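Restriction endonuclease EcoP15I, modification subunit (PDB 4ZCF) transfers a methyl group from S-adenosyl-L-methionine to the N6 of one adenine in the DNA site 5'-CAGCAG-3' and joins Res subunits for DNA restriction. Local coordinates at residues A[304-309]-A[314-319]; A[330-335]-A[339-344]. All coordinates share one frame; numbering follows the deposited sequence.

Interaction 1 of 2, residues A[304-309]-A[314-319]; sequences DRYKYI and IYTGSQ. With nucleotides of chain E; nucleotides of chain D.
Thr316 sits across from Arg305 and Tyr306. Its hydroxyl swings anti to the backbone N (chi1 -159°) and donates from OG1 to Arg305 O at 2.6 Å, approaching from above the carbonyl plane. Thr316 CB makes a CH-pi contact over the Tyr306 ring face, 3.6 Å from the centroid and almost on the ring normal, with CG2 leaning toward CZ. Ile314 CG2 touches Tyr306 CB. With an alanine in place of Tyr306, Thr316 CB and CG2 would probably face a gap, and the phosphate that Tyr306 OH binds would lose that partner. This begins a beta hairpin, strands 308-310 and 313-318, at the edge of an antiparallel sheet. Tyr315 N bonds to Tyr308 O at 2.8 Å, while the return bond from Tyr308 N is weak. On the face carrying these two tyrosines, Tyr308 CB rests over the Tyr315 ring, 3.5 Å from its centroid; the ring planes are within 28° of parallel, but the centroids are 5.5 Å apart, too offset for a real stack. Ile309 and Ile314, a non-hydrogen-bonded pair, meet CG1 to CG1 on the opposite face, where Tyr289 of helix 283-296 packs on them. Arg305 sends an extended chain into the DNA. NH1 reaches DG18 of chain E O6 at 2.6 Å and NH2 reaches N7 at 2.8 Å, a two-pronged grip on the guanine's major-groove edge. The DT17 base of chain E lies over one face of the guanidinium and N6 of DA3 of chain D over the other. Farther out, Gln286 binds the backbone of Lys307 and Ile309.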
loop_
_atom_site.group_PDB
_atom_site.type_symbol
_atom_site.label_atom_id
_atom_site.label_comp_id
_atom_site.label_asym_id
_atom_site.label_seq_id
_atom_site.Cartn_x
_atom_site.Cartn_y
_atom_site.Cartn_z
ATOM N N ASP A 304 -15.070 -25.537 -18.688
ATOM C CA ASP A 304 -16.080 -26.007 -19.651
ATOM C C ASP A 304 -15.556 -26.451 -21.017
ATOM O O ASP A 304 -16.354 -26.853 -21.853
ATOM C CB ASP A 304 -17.195 -24.961 -19.825
ATOM C CG ASP A 304 -16.700 -23.616 -20.315
ATOM O OD1 ASP A 304 -16.273 -22.791 -19.462
ATOM O OD2 ASP A 304 -16.744 -23.383 -21.544
ATOM N N ARG A 305 -14.235 -26.345 -21.251
ATOM C CA ARG A 305 -13.544 -26.769 -22.475
ATOM C C ARG A 305 -12.511 -27.894 -22.173
ATOM O O ARG A 305 -11.583 -28.129 -22.948
ATOM C CB ARG A 305 -12.918 -25.572 -23.203
ATOM C CG ARG A 305 -13.940 -24.624 -23.790
ATOM C CD ARG A 305 -13.272 -23.578 -24.702
ATOM N NE ARG A 305 -14.157 -22.423 -24.915
ATOM C CZ ARG A 305 -13.961 -21.455 -25.807
ATOM N NH1 ARG A 305 -12.928 -21.507 -26.636
ATOM N NH2 ARG A 305 -14.795 -20.427 -25.874
ATOM N N TYR A 306 -12.700 -28.592 -21.043
ATOM C CA TYR A 306 -11.866 -29.712 -20.629
ATOM C C TYR A 306 -12.582 -30.961 -21.105
ATOM O O TYR A 306 -13.045 -31.781 -20.310
ATOM C CB TYR A 306 -11.589 -29.670 -19.099
ATOM C CG TYR A 306 -10.446 -28.736 -18.741
ATOM C CD1 TYR A 306 -10.570 -27.349 -18.894
ATOM C CD2 TYR A 306 -9.209 -29.238 -18.344
ATOM C CE1 TYR A 306 -9.499 -26.491 -18.642
ATOM C CE2 TYR A 306 -8.136 -28.386 -18.074
ATOM C CZ TYR A 306 -8.297 -27.012 -18.199
ATOM O OH TYR A 306 -7.250 -26.173 -17.934
ATOM N N LYS A 307 -12.709 -31.050 -22.454
ATOM C CA LYS A 307 -13.408 -32.074 -23.233
ATOM C C LYS A 307 -12.684 -33.392 -23.350
ATOM O O LYS A 307 -13.352 -34.420 -23.540
ATOM C CB LYS A 307 -13.761 -31.544 -24.649
ATOM C CG LYS A 307 -12.567 -31.194 -25.556
ATOM C CD LYS A 307 -12.983 -31.045 -27.022
ATOM C CE LYS A 307 -12.414 -29.793 -27.656
ATOM N NZ LYS A 307 -11.735 -30.051 -28.960
ATOM N N TYR A 308 -11.330 -33.368 -23.320
ATOM C CA TYR A 308 -10.497 -34.568 -23.474
ATOM C C TYR A 308 -10.214 -35.331 -22.190
ATOM O O TYR A 308 -10.261 -34.753 -21.104
ATOM C CB TYR A 308 -9.173 -34.249 -24.175
ATOM C CG TYR A 308 -9.277 -33.518 -25.495
ATOM C CD1 TYR A 308 -9.825 -34.138 -26.617
ATOM C CD2 TYR A 308 -8.723 -32.253 -25.656
ATOM C CE1 TYR A 308 -9.878 -33.487 -27.849
ATOM C CE2 TYR A 308 -8.761 -31.595 -26.883
ATOM C CZ TYR A 308 -9.353 -32.209 -27.976
ATOM O OH TYR A 308 -9.416 -31.546 -29.183
ATOM N N ILE A 309 -9.899 -36.639 -22.328
ATOM C CA ILE A 309 -9.574 -37.533 -21.214
ATOM C C ILE A 309 -8.649 -38.696 -21.621
ATOM O O ILE A 309 -8.738 -39.201 -22.739
ATOM C CB ILE A 309 -10.850 -38.021 -20.436
ATOM C CG1 ILE A 309 -10.491 -38.544 -19.012
ATOM C CG2 ILE A 309 -11.671 -39.025 -21.255
ATOM C CD1 ILE A 309 -11.645 -39.254 -18.062
ATOM N N ILE A 314 -8.705 -35.924 -16.936
ATOM C CA ILE A 314 -9.385 -35.004 -17.851
ATOM C C ILE A 314 -8.418 -33.874 -18.193
ATOM O O ILE A 314 -7.744 -33.364 -17.308
ATOM C CB ILE A 314 -10.683 -34.454 -17.173
ATOM C CG1 ILE A 314 -11.728 -35.564 -16.942
ATOM C CG2 ILE A 314 -11.283 -33.275 -17.951
ATOM C CD1 ILE A 314 -12.767 -35.237 -15.951
ATOM N N TYR A 315 -8.353 -33.480 -19.466
ATOM C CA TYR A 315 -7.492 -32.381 -19.929
ATOM C C TYR A 315 -8.137 -31.565 -21.043
ATOM O O TYR A 315 -9.193 -31.930 -21.554
ATOM C CB TYR A 315 -6.084 -32.886 -20.351
ATOM C CG TYR A 315 -6.057 -33.752 -21.591
ATOM C CD1 TYR A 315 -5.937 -33.184 -22.859
ATOM C CD2 TYR A 315 -6.086 -35.143 -21.497
ATOM C CE1 TYR A 315 -5.901 -33.975 -24.008
ATOM C CE2 TYR A 315 -6.062 -35.947 -22.641
ATOM C CZ TYR A 315 -5.968 -35.357 -23.894
ATOM O OH TYR A 315 -5.906 -36.127 -25.030
ATOM N N THR A 316 -7.460 -30.480 -21.443
ATOM C CA THR A 316 -7.862 -29.563 -22.504
ATOM C C THR A 316 -6.720 -29.394 -23.534
ATOM O O THR A 316 -5.545 -29.603 -23.222
ATOM C CB THR A 316 -8.243 -28.181 -21.872
ATOM O OG1 THR A 316 -9.069 -27.425 -22.757
ATOM C CG2 THR A 316 -7.026 -27.329 -21.469
ATOM N N GLY A 317 -7.087 -28.965 -24.737
ATOM C CA GLY A 317 -6.119 -28.550 -25.729
ATOM C C GLY A 317 -5.982 -27.044 -25.548
ATOM O O GLY A 317 -6.909 -26.318 -25.889
ATOM N N SER A 318 -4.877 -26.563 -24.916
ATOM C CA SER A 318 -4.698 -25.128 -24.703
ATOM C C SER A 318 -4.177 -24.424 -25.931
ATOM O O SER A 318 -3.021 -24.543 -26.318
ATOM C CB SER A 318 -3.878 -24.819 -23.450
ATOM O OG SER A 318 -4.302 -23.587 -22.876
ATOM N N GLN A 319 -5.069 -23.692 -26.559
ATOM C CA GLN A 319 -4.854 -22.917 -27.780
ATOM C C GLN A 319 -4.212 -21.616 -27.388
ATOM O O GLN A 319 -4.665 -20.535 -27.779
ATOM C CB GLN A 319 -6.209 -22.711 -28.473
ATOM C CG GLN A 319 -6.918 -24.061 -28.674
ATOM C CD GLN A 319 -8.346 -23.991 -29.099
ATOM O OE1 GLN A 319 -9.067 -22.977 -28.939
ATOM N NE2 GLN A 319 -8.779 -25.103 -29.655
ATOM P P DT E 17 -13.566 -18.479 -19.200
ATOM O OP1 DT E 17 -14.261 -17.474 -18.362
ATOM O OP2 DT E 17 -14.247 -19.745 -19.583
ATOM O "O5'" DT E 17 -13.192 -17.754 -20.592
ATOM C "C5'" DT E 17 -13.093 -16.341 -20.858
ATOM C "C4'" DT E 17 -13.618 -16.032 -22.250
ATOM O "O4'" DT E 17 -12.646 -16.288 -23.280
ATOM C "C3'" DT E 17 -14.877 -16.744 -22.752
ATOM O "O3'" DT E 17 -15.485 -15.853 -23.665
ATOM C "C2'" DT E 17 -14.337 -17.962 -23.517
ATOM C "C1'" DT E 17 -13.063 -17.361 -24.109
ATOM N N1 DT E 17 -11.904 -18.249 -24.471
ATOM C C2 DT E 17 -11.132 -17.798 -25.517
ATOM O O2 DT E 17 -11.350 -16.717 -26.077
ATOM N N3 DT E 17 -10.133 -18.669 -25.907
ATOM C C4 DT E 17 -9.810 -19.890 -25.332
ATOM O O4 DT E 17 -8.813 -20.519 -25.718
ATOM C C5 DT E 17 -10.691 -20.314 -24.279
ATOM C C7 DT E 17 -10.402 -21.601 -23.581
ATOM C C6 DT E 17 -11.704 -19.505 -23.913
ATOM P P DG E 18 -16.993 -15.389 -23.628
ATOM O OP1 DG E 18 -17.144 -14.393 -22.545
ATOM O OP2 DG E 18 -17.849 -16.580 -23.802
ATOM O "O5'" DG E 18 -17.107 -14.599 -25.009
ATOM C "C5'" DG E 18 -16.658 -13.274 -25.243
ATOM C "C4'" DG E 18 -16.612 -13.035 -26.737
ATOM O "O4'" DG E 18 -15.587 -13.875 -27.350
ATOM C "C3'" DG E 18 -17.893 -13.379 -27.455
ATOM O "O3'" DG E 18 -18.178 -12.267 -28.327
ATOM C "C2'" DG E 18 -17.615 -14.720 -28.166
ATOM C "C1'" DG E 18 -16.097 -14.723 -28.365
ATOM N N9 DG E 18 -15.400 -15.993 -28.166
ATOM C C8 DG E 18 -15.609 -16.882 -27.146
ATOM N N7 DG E 18 -14.801 -17.909 -27.138
ATOM C C5 DG E 18 -13.974 -17.673 -28.215
ATOM C C6 DG E 18 -12.901 -18.464 -28.706
ATOM O O6 DG E 18 -12.476 -19.561 -28.269
ATOM N N1 DG E 18 -12.320 -17.877 -29.833
ATOM C C2 DG E 18 -12.725 -16.699 -30.420
ATOM N N2 DG E 18 -12.034 -16.300 -31.492
ATOM N N3 DG E 18 -13.718 -15.950 -29.955
ATOM C C4 DG E 18 -14.315 -16.498 -28.856
ATOM P P DA D 3 -9.878 -28.473 -34.354
ATOM O OP1 DA D 3 -9.159 -28.988 -35.537
ATOM O OP2 DA D 3 -9.418 -28.897 -33.011
ATOM O "O5'" DA D 3 -9.892 -26.874 -34.434
ATOM C "C5'" DA D 3 -10.344 -26.206 -35.586
ATOM C "C4'" DA D 3 -10.080 -24.726 -35.471
ATOM O "O4'" DA D 3 -11.090 -24.094 -34.657
ATOM C "C3'" DA D 3 -8.741 -24.377 -34.842
ATOM O "O3'" DA D 3 -7.978 -23.616 -35.756
ATOM C "C2'" DA D 3 -9.068 -23.620 -33.554
ATOM C "C1'" DA D 3 -10.494 -23.156 -33.787
ATOM N N9 DA D 3 -11.306 -23.174 -32.578
ATOM C C8 DA D 3 -11.470 -24.183 -31.655
ATOM N N7 DA D 3 -12.336 -23.902 -30.704
ATOM C C5 DA D 3 -12.784 -22.644 -31.061
ATOM C C6 DA D 3 -13.725 -21.784 -30.496
ATOM N N6 DA D 3 -14.418 -22.083 -29.387
ATOM N N1 DA D 3 -13.903 -20.581 -31.102
ATOM C C2 DA D 3 -13.207 -20.255 -32.202
ATOM N N3 DA D 3 -12.322 -21.011 -32.838
ATOM C C4 DA D 3 -12.164 -22.184 -32.207
#

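Interaction 2 of 2, residues A[330-335]-A[339-344]; sequences RYDIIH and KKPCKQ. With nucleotides of chain D.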
loop_
_atom_site.group_PDB
_atom_site.type_symbol
_atom_site.label_atom_id
_atom_site.label_comp_id
_atom_site.label_asym_id
_atom_site.label_seq_id
_atom_site.Cartn_x
_atom_site.Cartn_y
_atom_site.Cartn_z
ATOM N N ARG A 330 9.313 -16.518 -34.669
ATOM C CA ARG A 330 9.035 -17.216 -35.917
ATOM C C ARG A 330 10.056 -18.337 -36.140
ATOM O O ARG A 330 11.263 -18.094 -36.161
ATOM C CB ARG A 330 9.015 -16.228 -37.089
ATOM C CG ARG A 330 8.033 -15.071 -36.922
ATOM C CD ARG A 330 6.635 -15.471 -37.334
ATOM N NE ARG A 330 5.711 -14.338 -37.386
ATOM C CZ ARG A 330 4.442 -14.445 -37.765
ATOM N NH1 ARG A 330 3.950 -15.622 -38.139
ATOM N NH2 ARG A 330 3.655 -13.371 -37.790
ATOM N N TYR A 331 9.566 -19.573 -36.230
ATOM C CA TYR A 331 10.369 -20.782 -36.441
ATOM C C TYR A 331 9.457 -21.936 -36.873
ATOM O O TYR A 331 8.239 -21.802 -36.798
ATOM C CB TYR A 331 11.227 -21.146 -35.195
ATOM C CG TYR A 331 10.440 -21.238 -33.909
ATOM C CD1 TYR A 331 9.736 -22.391 -33.580
ATOM C CD2 TYR A 331 10.389 -20.164 -33.020
ATOM C CE1 TYR A 331 8.979 -22.466 -32.414
ATOM C CE2 TYR A 331 9.628 -20.229 -31.855
ATOM C CZ TYR A 331 8.913 -21.377 -31.564
ATOM O OH TYR A 331 8.174 -21.469 -30.416
ATOM N N ASP A 332 10.038 -23.053 -37.323
ATOM C CA ASP A 332 9.276 -24.206 -37.784
ATOM C C ASP A 332 9.109 -25.274 -36.713
ATOM O O ASP A 332 10.102 -25.735 -36.138
ATOM C CB ASP A 332 9.926 -24.847 -39.039
ATOM C CG ASP A 332 9.832 -24.093 -40.359
ATOM O OD1 ASP A 332 9.230 -22.994 -40.383
ATOM O OD2 ASP A 332 10.369 -24.600 -41.367
ATOM N N ILE A 333 7.850 -25.706 -36.489
ATOM C CA ILE A 333 7.524 -26.811 -35.586
ATOM C C ILE A 333 7.074 -27.942 -36.514
ATOM O O ILE A 333 6.087 -27.793 -37.240
ATOM C CB ILE A 333 6.493 -26.439 -34.479
ATOM C CG1 ILE A 333 7.036 -25.259 -33.615
ATOM C CG2 ILE A 333 6.158 -27.666 -33.622
ATOM C CD1 ILE A 333 6.122 -24.617 -32.784
ATOM N N ILE A 334 7.861 -29.031 -36.562
ATOM C CA ILE A 334 7.603 -30.136 -37.473
ATOM C C ILE A 334 6.553 -31.094 -36.991
ATOM O O ILE A 334 6.616 -31.581 -35.860
ATOM C CB ILE A 334 8.912 -30.766 -38.058
ATOM C CG1 ILE A 334 9.306 -30.095 -39.403
ATOM C CG2 ILE A 334 8.843 -32.305 -38.219
ATOM C CD1 ILE A 334 9.879 -28.675 -39.321
ATOM N N HIS A 335 5.549 -31.317 -37.854
ATOM C CA HIS A 335 4.457 -32.250 -37.620
ATOM C C HIS A 335 5.050 -33.686 -37.567
ATOM O O HIS A 335 5.908 -34.014 -38.388
ATOM C CB HIS A 335 3.391 -32.096 -38.716
ATOM C CG HIS A 335 2.119 -32.799 -38.384
ATOM N ND1 HIS A 335 1.898 -34.115 -38.769
ATOM C CD2 HIS A 335 1.063 -32.372 -37.654
ATOM C CE1 HIS A 335 0.716 -34.435 -38.273
ATOM N NE2 HIS A 335 0.171 -33.415 -37.600
ATOM N N LYS A 339 5.490 -34.470 -41.434
ATOM C CA LYS A 339 6.887 -34.017 -41.428
ATOM C C LYS A 339 7.108 -32.611 -42.054
ATOM O O LYS A 339 8.253 -32.215 -42.305
ATOM C CB LYS A 339 7.874 -35.099 -41.941
ATOM C CG LYS A 339 7.933 -36.369 -41.086
ATOM C CD LYS A 339 8.846 -36.218 -39.890
ATOM C CE LYS A 339 8.750 -37.412 -38.980
ATOM N NZ LYS A 339 9.382 -37.150 -37.658
ATOM N N LYS A 340 6.000 -31.854 -42.255
ATOM C CA LYS A 340 5.964 -30.481 -42.770
ATOM C C LYS A 340 5.762 -29.480 -41.599
ATOM O O LYS A 340 5.212 -29.879 -40.564
ATOM C CB LYS A 340 4.832 -30.324 -43.806
ATOM C CG LYS A 340 5.173 -30.888 -45.175
ATOM C CD LYS A 340 4.262 -30.337 -46.247
ATOM C CE LYS A 340 4.664 -30.811 -47.625
ATOM N NZ LYS A 340 3.661 -30.429 -48.662
ATOM N N PRO A 341 6.200 -28.195 -41.716
ATOM C CA PRO A 341 5.987 -27.240 -40.607
ATOM C C PRO A 341 4.503 -26.951 -40.349
ATOM O O PRO A 341 3.732 -26.730 -41.297
ATOM C CB PRO A 341 6.723 -25.975 -41.075
ATOM C CG PRO A 341 7.604 -26.415 -42.190
ATOM C CD PRO A 341 6.874 -27.533 -42.850
ATOM N N CYS A 342 4.100 -26.971 -39.062
ATOM C CA CYS A 342 2.727 -26.725 -38.637
ATOM C C CYS A 342 2.329 -25.266 -38.890
ATOM O O CYS A 342 3.207 -24.390 -38.882
ATOM C CB CYS A 342 2.542 -27.109 -37.173
ATOM S SG CYS A 342 2.889 -28.851 -36.812
ATOM N N LYS A 343 1.011 -25.004 -39.116
ATOM C CA LYS A 343 0.517 -23.650 -39.351
ATOM C C LYS A 343 0.896 -22.755 -38.166
ATOM O O LYS A 343 0.741 -23.142 -36.999
ATOM C CB LYS A 343 -0.991 -23.613 -39.619
ATOM C CG LYS A 343 -1.477 -22.254 -40.163
ATOM C CD LYS A 343 -2.961 -22.257 -40.546
ATOM C CE LYS A 343 -3.920 -22.044 -39.382
ATOM N NZ LYS A 343 -4.911 -23.154 -39.247
ATOM N N GLN A 344 1.466 -21.603 -38.496
ATOM C CA GLN A 344 1.957 -20.631 -37.550
ATOM C C GLN A 344 0.859 -19.642 -37.141
ATOM O O GLN A 344 0.118 -19.165 -38.014
ATOM C CB GLN A 344 3.124 -19.879 -38.194
ATOM C CG GLN A 344 4.452 -20.054 -37.485
ATOM C CD GLN A 344 5.517 -19.205 -38.138
ATOM O OE1 GLN A 344 5.238 -18.147 -38.728
ATOM N NE2 GLN A 344 6.767 -19.653 -38.052
ATOM P P DC D 4 -6.407 -23.343 -35.614
ATOM O OP1 DC D 4 -5.769 -24.039 -36.756
ATOM O OP2 DC D 4 -5.974 -23.681 -34.241
ATOM O "O5'" DC D 4 -6.349 -21.752 -35.838
ATOM C "C5'" DC D 4 -7.381 -21.128 -36.570
ATOM C "C4'" DC D 4 -7.586 -19.660 -36.259
ATOM O "O4'" DC D 4 -8.584 -19.468 -35.230
ATOM C "C3'" DC D 4 -6.384 -18.807 -35.887
ATOM O "O3'" DC D 4 -6.428 -17.563 -36.628
ATOM C "C2'" DC D 4 -6.574 -18.629 -34.380
ATOM C "C1'" DC D 4 -8.089 -18.602 -34.217
ATOM N N1 DC D 4 -8.619 -19.126 -32.904
ATOM C C2 DC D 4 -9.731 -18.524 -32.300
ATOM O O2 DC D 4 -10.194 -17.484 -32.769
ATOM N N3 DC D 4 -10.223 -19.056 -31.148
ATOM C C4 DC D 4 -9.650 -20.124 -30.580
ATOM N N4 DC D 4 -10.161 -20.591 -29.435
ATOM C C5 DC D 4 -8.557 -20.793 -31.205
ATOM C C6 DC D 4 -8.086 -20.262 -32.341
HETATM O O HOH W 1 5.572 -24.197 -37.416
#
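A long irregular loop between strand 313-318 and helix 353-361 doubles back on itself here, and a single backbone bridge at Ile334 and Pro341 ties its two arms together. Two straight bonds make it: Cys342 N to Ile333 O at 2.8 Å and His335 N to Lys340 O at 3.1 Å. Nearer the turn, Lys339 N adds only a weak bond to His335 O. Toward the other end, a water takes the place of a direct link, accepting from Ile333 N and donating to Cys342 O. Beyond it the Gln344 amide closes the open end of the loop, its chain extended past CG (chi2 -176°) so that both polar atoms reach the opposite arm. NE2 donates to Tyr331 O at 2.9 Å, with that oxygen in the amide plane. OE1 accepts from Arg330 NH1 at 2.9 Å, the arginine chain bending at chi2 to bring its guanidinium edge up to the oxygen, with the two planes turned 47° apart. These two bonds fix which way round the amide sits, and Arg330 NH2 is itself anchored by a salt bridge to Glu327. Asp332 lies alongside Pro341, its OD2 3.4 Å from the ring's CG. On the buried side, Cys342 SG meets the edge of the His335 ring, 5.1 Å from its centroid, while His335 NE2 bonds to Gly368 O. Lys343 CB is directed away from the other arm, and NZ donates to OP1 of DC4 of chain D at 2.8 Å and also to Asn372 O. Two arms doubled back on each other and joined by an isolated bridge make a hairpin-like loop.

In the fold
Interaction 1 closes along the chain before interaction 2 opens, and both lie in the part of the methyltransferase between helix 283-296 and helix 353-361. Their centres lie about 23 Å apart and their nearest atoms about 11 Å, so they do not touch. The first lies at the edge of the four-stranded antiparallel sheet, with Arg305 on the loop leading into it; the second sits in the loop that follows strand 313-318, farther from the centre of the chain. Both reach the same duplex: 304-309 reads a base edge, whereas 339-344 holds a phosphate of chain D. Together they fit a DNA-recognition region set apart from the large mixed sheet of the methyltransferase.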